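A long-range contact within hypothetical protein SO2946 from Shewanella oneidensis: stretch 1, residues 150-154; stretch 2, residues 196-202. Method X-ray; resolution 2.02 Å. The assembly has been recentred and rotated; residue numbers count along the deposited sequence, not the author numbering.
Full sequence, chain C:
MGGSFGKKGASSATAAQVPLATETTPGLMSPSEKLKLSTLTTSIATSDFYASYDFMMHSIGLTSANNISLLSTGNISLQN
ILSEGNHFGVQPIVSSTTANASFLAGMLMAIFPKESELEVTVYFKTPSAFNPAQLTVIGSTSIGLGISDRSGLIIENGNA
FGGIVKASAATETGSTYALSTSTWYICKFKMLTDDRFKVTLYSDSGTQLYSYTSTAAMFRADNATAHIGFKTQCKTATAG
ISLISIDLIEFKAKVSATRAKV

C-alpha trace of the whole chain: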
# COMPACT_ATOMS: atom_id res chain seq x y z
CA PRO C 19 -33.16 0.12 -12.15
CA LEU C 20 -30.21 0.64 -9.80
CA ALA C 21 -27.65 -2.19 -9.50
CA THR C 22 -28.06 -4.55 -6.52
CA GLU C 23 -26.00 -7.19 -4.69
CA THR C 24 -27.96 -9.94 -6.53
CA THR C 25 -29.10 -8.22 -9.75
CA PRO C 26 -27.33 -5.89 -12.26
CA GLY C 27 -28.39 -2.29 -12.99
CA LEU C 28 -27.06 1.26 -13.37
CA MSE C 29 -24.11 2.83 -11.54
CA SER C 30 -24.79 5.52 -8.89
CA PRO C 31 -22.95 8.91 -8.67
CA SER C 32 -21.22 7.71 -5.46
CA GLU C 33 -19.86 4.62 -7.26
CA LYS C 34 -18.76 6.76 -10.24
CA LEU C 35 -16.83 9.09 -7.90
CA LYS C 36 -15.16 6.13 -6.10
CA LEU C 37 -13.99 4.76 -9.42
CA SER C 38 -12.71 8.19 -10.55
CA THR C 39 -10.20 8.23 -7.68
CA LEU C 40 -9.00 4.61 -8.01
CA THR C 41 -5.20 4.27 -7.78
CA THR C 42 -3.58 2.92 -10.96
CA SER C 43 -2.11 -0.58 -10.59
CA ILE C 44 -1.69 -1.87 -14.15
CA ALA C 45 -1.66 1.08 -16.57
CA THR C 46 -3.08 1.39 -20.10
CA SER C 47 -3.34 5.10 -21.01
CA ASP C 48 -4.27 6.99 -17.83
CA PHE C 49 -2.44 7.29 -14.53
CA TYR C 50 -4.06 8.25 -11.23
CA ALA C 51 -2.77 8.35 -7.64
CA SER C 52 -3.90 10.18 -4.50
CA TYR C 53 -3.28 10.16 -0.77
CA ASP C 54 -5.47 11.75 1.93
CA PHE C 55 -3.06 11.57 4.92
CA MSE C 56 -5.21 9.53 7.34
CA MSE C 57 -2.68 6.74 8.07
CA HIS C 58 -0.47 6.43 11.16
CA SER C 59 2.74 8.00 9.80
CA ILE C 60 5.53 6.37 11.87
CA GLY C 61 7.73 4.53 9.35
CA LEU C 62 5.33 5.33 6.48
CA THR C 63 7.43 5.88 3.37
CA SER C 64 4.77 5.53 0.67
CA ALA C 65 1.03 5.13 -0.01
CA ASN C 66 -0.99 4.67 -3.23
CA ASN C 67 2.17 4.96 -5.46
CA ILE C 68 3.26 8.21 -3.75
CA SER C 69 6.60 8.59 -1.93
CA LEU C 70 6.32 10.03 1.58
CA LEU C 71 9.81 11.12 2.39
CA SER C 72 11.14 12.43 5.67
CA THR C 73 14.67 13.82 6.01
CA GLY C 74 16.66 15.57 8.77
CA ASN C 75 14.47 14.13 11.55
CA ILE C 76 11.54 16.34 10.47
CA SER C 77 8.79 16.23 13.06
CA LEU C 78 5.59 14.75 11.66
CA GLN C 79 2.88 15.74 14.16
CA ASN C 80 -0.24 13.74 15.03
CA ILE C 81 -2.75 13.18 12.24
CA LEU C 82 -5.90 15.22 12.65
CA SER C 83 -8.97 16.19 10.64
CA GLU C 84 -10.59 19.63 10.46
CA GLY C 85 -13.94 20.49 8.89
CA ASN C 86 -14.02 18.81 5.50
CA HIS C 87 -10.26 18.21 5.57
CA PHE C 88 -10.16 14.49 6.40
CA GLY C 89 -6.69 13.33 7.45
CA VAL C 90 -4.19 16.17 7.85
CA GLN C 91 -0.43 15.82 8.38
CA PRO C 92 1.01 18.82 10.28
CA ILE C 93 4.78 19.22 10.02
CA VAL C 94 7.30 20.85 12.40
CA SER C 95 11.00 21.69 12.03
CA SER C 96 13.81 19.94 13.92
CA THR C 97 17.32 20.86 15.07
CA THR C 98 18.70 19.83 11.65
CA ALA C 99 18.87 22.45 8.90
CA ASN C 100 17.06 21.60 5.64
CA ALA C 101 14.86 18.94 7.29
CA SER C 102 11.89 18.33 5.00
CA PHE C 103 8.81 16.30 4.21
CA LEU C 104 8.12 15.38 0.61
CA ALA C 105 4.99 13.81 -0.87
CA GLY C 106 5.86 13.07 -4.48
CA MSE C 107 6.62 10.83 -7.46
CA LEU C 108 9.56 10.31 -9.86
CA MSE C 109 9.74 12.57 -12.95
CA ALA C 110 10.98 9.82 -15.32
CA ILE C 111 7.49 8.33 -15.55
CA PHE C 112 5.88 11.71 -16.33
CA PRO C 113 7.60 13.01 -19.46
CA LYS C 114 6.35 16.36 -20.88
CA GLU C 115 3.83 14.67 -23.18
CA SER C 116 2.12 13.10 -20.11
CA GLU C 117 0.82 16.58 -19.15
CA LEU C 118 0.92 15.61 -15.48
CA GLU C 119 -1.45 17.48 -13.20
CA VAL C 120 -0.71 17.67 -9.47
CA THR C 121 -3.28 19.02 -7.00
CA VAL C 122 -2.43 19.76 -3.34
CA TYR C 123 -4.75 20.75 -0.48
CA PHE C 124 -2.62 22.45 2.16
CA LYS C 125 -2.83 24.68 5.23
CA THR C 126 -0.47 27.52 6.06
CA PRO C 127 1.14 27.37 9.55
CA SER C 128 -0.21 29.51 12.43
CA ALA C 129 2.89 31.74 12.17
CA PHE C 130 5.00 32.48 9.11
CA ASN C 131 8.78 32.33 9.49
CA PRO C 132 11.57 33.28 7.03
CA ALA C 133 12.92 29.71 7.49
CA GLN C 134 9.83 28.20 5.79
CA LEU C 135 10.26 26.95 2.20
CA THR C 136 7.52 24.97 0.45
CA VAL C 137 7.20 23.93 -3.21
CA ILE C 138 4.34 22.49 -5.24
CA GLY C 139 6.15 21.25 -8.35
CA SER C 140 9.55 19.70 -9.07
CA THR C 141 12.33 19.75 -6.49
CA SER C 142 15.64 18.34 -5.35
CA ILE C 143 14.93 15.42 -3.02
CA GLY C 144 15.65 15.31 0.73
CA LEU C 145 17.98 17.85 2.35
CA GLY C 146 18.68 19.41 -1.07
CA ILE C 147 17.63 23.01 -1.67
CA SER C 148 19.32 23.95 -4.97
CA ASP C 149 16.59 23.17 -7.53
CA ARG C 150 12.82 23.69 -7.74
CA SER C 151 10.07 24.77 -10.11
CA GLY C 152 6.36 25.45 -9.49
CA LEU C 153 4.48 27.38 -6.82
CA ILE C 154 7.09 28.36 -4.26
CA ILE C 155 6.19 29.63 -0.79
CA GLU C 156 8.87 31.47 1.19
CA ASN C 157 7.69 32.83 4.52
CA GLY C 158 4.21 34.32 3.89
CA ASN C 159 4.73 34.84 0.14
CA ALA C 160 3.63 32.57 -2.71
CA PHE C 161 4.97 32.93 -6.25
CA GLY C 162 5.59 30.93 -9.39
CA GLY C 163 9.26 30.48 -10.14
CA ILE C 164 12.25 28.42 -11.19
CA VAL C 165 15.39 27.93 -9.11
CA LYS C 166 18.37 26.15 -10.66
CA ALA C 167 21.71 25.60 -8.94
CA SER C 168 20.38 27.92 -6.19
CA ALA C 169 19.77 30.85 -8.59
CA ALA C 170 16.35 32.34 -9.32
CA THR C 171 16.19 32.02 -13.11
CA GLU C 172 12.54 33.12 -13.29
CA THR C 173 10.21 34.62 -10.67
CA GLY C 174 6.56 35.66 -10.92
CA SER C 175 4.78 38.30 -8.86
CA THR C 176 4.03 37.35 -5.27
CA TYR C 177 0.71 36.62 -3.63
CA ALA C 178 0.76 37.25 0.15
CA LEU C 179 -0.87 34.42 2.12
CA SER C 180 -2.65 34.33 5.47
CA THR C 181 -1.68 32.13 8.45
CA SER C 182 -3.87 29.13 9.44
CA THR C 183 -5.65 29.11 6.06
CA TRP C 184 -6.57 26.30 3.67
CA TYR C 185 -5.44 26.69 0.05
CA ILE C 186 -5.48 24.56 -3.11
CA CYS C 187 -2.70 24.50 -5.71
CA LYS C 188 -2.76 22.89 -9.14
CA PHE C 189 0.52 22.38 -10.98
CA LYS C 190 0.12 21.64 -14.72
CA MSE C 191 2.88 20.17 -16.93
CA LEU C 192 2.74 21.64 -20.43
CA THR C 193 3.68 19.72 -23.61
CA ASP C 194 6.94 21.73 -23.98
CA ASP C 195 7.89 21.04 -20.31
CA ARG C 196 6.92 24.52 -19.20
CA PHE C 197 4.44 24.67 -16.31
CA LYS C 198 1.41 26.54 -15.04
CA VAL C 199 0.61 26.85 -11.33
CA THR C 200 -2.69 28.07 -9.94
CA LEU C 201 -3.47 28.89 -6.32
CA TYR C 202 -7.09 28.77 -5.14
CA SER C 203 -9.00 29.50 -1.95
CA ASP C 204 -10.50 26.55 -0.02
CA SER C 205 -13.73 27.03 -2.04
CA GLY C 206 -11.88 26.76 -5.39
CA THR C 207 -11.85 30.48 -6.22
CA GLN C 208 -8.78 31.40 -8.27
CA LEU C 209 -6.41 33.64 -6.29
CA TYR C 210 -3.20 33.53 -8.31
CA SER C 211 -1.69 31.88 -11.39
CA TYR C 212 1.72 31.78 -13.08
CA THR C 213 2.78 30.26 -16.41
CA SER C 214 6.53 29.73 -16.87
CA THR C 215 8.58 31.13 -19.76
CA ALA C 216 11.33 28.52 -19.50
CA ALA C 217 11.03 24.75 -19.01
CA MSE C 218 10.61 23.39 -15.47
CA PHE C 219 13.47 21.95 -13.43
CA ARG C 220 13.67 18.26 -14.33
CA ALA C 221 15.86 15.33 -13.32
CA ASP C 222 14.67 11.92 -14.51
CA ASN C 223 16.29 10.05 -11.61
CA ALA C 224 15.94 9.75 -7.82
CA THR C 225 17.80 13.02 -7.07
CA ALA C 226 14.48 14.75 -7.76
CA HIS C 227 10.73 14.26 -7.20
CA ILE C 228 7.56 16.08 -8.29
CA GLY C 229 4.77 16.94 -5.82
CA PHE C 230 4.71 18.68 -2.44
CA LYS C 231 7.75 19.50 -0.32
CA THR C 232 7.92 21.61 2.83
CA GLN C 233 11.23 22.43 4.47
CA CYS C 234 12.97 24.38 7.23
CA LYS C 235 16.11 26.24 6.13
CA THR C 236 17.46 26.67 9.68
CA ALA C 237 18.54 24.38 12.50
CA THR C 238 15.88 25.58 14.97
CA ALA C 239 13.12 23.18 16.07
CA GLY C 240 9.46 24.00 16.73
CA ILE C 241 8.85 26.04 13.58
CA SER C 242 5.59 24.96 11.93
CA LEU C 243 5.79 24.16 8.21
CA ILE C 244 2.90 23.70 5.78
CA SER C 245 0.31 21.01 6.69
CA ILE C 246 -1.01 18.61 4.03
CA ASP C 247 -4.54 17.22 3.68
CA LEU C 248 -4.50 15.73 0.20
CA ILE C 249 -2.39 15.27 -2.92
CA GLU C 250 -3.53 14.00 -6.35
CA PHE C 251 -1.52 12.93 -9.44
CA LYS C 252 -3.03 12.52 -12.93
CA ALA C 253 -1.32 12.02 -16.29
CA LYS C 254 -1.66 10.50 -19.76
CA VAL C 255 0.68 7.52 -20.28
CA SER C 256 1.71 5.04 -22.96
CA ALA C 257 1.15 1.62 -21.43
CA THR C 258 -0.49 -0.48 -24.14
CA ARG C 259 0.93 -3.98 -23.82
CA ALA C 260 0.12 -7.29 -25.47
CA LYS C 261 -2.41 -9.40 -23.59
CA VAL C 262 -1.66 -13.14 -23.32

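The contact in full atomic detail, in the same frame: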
# COMPACT_ATOMS: atom_id res chain seq x y z
N ARG C 150 14.27 23.79 -7.87
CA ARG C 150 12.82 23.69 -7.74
C ARG C 150 12.11 24.49 -8.84
O ARG C 150 12.68 25.42 -9.42
CB ARG C 150 12.35 24.15 -6.35
CG ARG C 150 12.79 25.55 -5.99
CD ARG C 150 12.58 25.85 -4.52
NE ARG C 150 13.30 27.06 -4.12
CZ ARG C 150 14.58 27.08 -3.75
NH1 ARG C 150 15.15 28.22 -3.41
NH2 ARG C 150 15.28 25.96 -3.72
N SER C 151 10.86 24.12 -9.09
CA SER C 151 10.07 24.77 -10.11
C SER C 151 8.58 24.50 -9.85
O SER C 151 8.15 23.35 -9.70
CB SER C 151 10.52 24.26 -11.49
OG SER C 151 9.44 24.22 -12.39
N GLY C 152 7.79 25.57 -9.75
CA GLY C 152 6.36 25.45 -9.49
C GLY C 152 5.86 26.61 -8.66
O GLY C 152 6.34 27.73 -8.82
N LEU C 153 4.88 26.36 -7.79
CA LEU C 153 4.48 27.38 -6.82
C LEU C 153 5.39 27.27 -5.60
O LEU C 153 5.40 26.25 -4.90
CB LEU C 153 3.02 27.25 -6.41
CG LEU C 153 2.50 28.46 -5.61
CD1 LEU C 153 2.06 29.60 -6.54
CD2 LEU C 153 1.36 28.06 -4.68
N ILE C 154 6.16 28.32 -5.37
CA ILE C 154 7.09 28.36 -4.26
C ILE C 154 6.52 29.26 -3.16
O ILE C 154 5.96 30.31 -3.44
CB ILE C 154 8.49 28.87 -4.72
CG1 ILE C 154 9.08 27.93 -5.78
CG2 ILE C 154 9.45 29.03 -3.52
CD1 ILE C 154 10.07 28.61 -6.73
N ARG C 196 7.23 23.36 -20.00
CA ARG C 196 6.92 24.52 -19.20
C ARG C 196 5.84 24.09 -18.21
O ARG C 196 5.36 22.96 -18.28
CB ARG C 196 6.43 25.68 -20.06
CG ARG C 196 7.47 26.24 -21.02
CD ARG C 196 6.98 27.53 -21.70
NE ARG C 196 5.76 27.33 -22.47
CZ ARG C 196 4.63 28.02 -22.30
NH1 ARG C 196 4.53 28.98 -21.39
NH2 ARG C 196 3.59 27.75 -23.07
N PHE C 197 5.47 24.98 -17.30
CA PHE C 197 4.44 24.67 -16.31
C PHE C 197 3.52 25.86 -16.05
O PHE C 197 3.89 27.02 -16.27
CB PHE C 197 5.06 24.18 -15.00
CG PHE C 197 5.81 25.25 -14.24
CD1 PHE C 197 5.15 26.10 -13.37
CD2 PHE C 197 7.19 25.40 -14.41
CE1 PHE C 197 5.84 27.09 -12.68
CE2 PHE C 197 7.88 26.37 -13.70
CZ PHE C 197 7.20 27.22 -12.84
N LYS C 198 2.32 25.55 -15.57
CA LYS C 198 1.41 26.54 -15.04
C LYS C 198 1.04 26.13 -13.63
O LYS C 198 0.73 24.96 -13.39
CB LYS C 198 0.17 26.65 -15.93
CG LYS C 198 -0.87 27.66 -15.43
CD LYS C 198 -1.92 27.95 -16.49
CE LYS C 198 -2.72 29.18 -16.10
NZ LYS C 198 -3.46 29.79 -17.25
N VAL C 199 1.12 27.07 -12.70
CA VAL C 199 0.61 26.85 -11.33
C VAL C 199 -0.54 27.79 -11.04
O VAL C 199 -0.53 28.96 -11.44
CB VAL C 199 1.69 27.00 -10.21
CG1 VAL C 199 2.61 25.79 -10.18
CG2 VAL C 199 2.49 28.29 -10.37
N THR C 200 -1.54 27.27 -10.34
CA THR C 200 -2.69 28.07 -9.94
C THR C 200 -2.98 27.83 -8.47
O THR C 200 -3.09 26.68 -8.03
CB THR C 200 -3.93 27.74 -10.78
OG1 THR C 200 -3.61 27.90 -12.16
CG2 THR C 200 -5.09 28.68 -10.44
N LEU C 201 -3.07 28.93 -7.72
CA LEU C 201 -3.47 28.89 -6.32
C LEU C 201 -4.94 29.30 -6.17
O LEU C 201 -5.39 30.27 -6.78
CB LEU C 201 -2.56 29.82 -5.50
CG LEU C 201 -2.79 29.97 -4.00
CD1 LEU C 201 -2.25 28.77 -3.21
CD2 LEU C 201 -2.15 31.28 -3.54
N TYR C 202 -5.68 28.53 -5.38
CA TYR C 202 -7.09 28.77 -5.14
C TYR C 202 -7.35 28.91 -3.64
O TYR C 202 -6.56 28.45 -2.80
CB TYR C 202 -7.95 27.60 -5.65
CG TYR C 202 -7.68 27.13 -7.06
CD1 TYR C 202 -8.50 27.54 -8.12
CD2 TYR C 202 -6.64 26.25 -7.34
CE1 TYR C 202 -8.28 27.09 -9.43
CE2 TYR C 202 -6.39 25.79 -8.65
CZ TYR C 202 -7.22 26.22 -9.68
OH TYR C 202 -6.98 25.79 -10.97

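Segments far apart in sequence are often packed together without a hydrogen bond between them, and this contact in SO2946 is a compact example. No hydrogen bond crosses between the two stretches, and 282 Å² of surface, both sides summed, is buried between them. The governing feature is the alternation of a β-strand: the CA-to-CB bonds of Phe197, Val199 and Leu201 point toward the other stretch, whereas that of Thr200 points away. Every second residue thus supplies a contact, and the backbones need not meet; the nearest CA atoms, those of Leu153 and Val199, remain 6.0 Å apart.

Apolar packing involves Leu153, the residue with the most area covered. Its CB lies 4.0 Å from CB of Val199, and its CD2 lies 4.0 Å from CD1 of Leu201. One leucine therefore engages two residues of the strand, with chi1 in the t rotamer.

A second group of contacts sets side chains against backbone. Val199 CG1 approaches Leu153 N to 3.3 Å and Gly152 C to 3.7 Å, so this methyl packs on the link between the two residues. Gly152 sits where the chain turns a corner, with phi/psi of 146/-146; a CB at these angles would be jammed against the carbonyl O of Ser151, which by itself calls for glycine.

The aromatic contacts lie at the other end. Phe197, in the p rotamer, brings CE2 to 3.0 Å from Ser151 OG, a tight approach of a polar atom to a ring carbon, while its CZ lies 3.6 Å from Gly152 N. Both atoms meet the ring obliquely. The general lesson is that alternation lets one strand present a row of side chains to a bend, their contacts overlapping at Gly152 and Leu153.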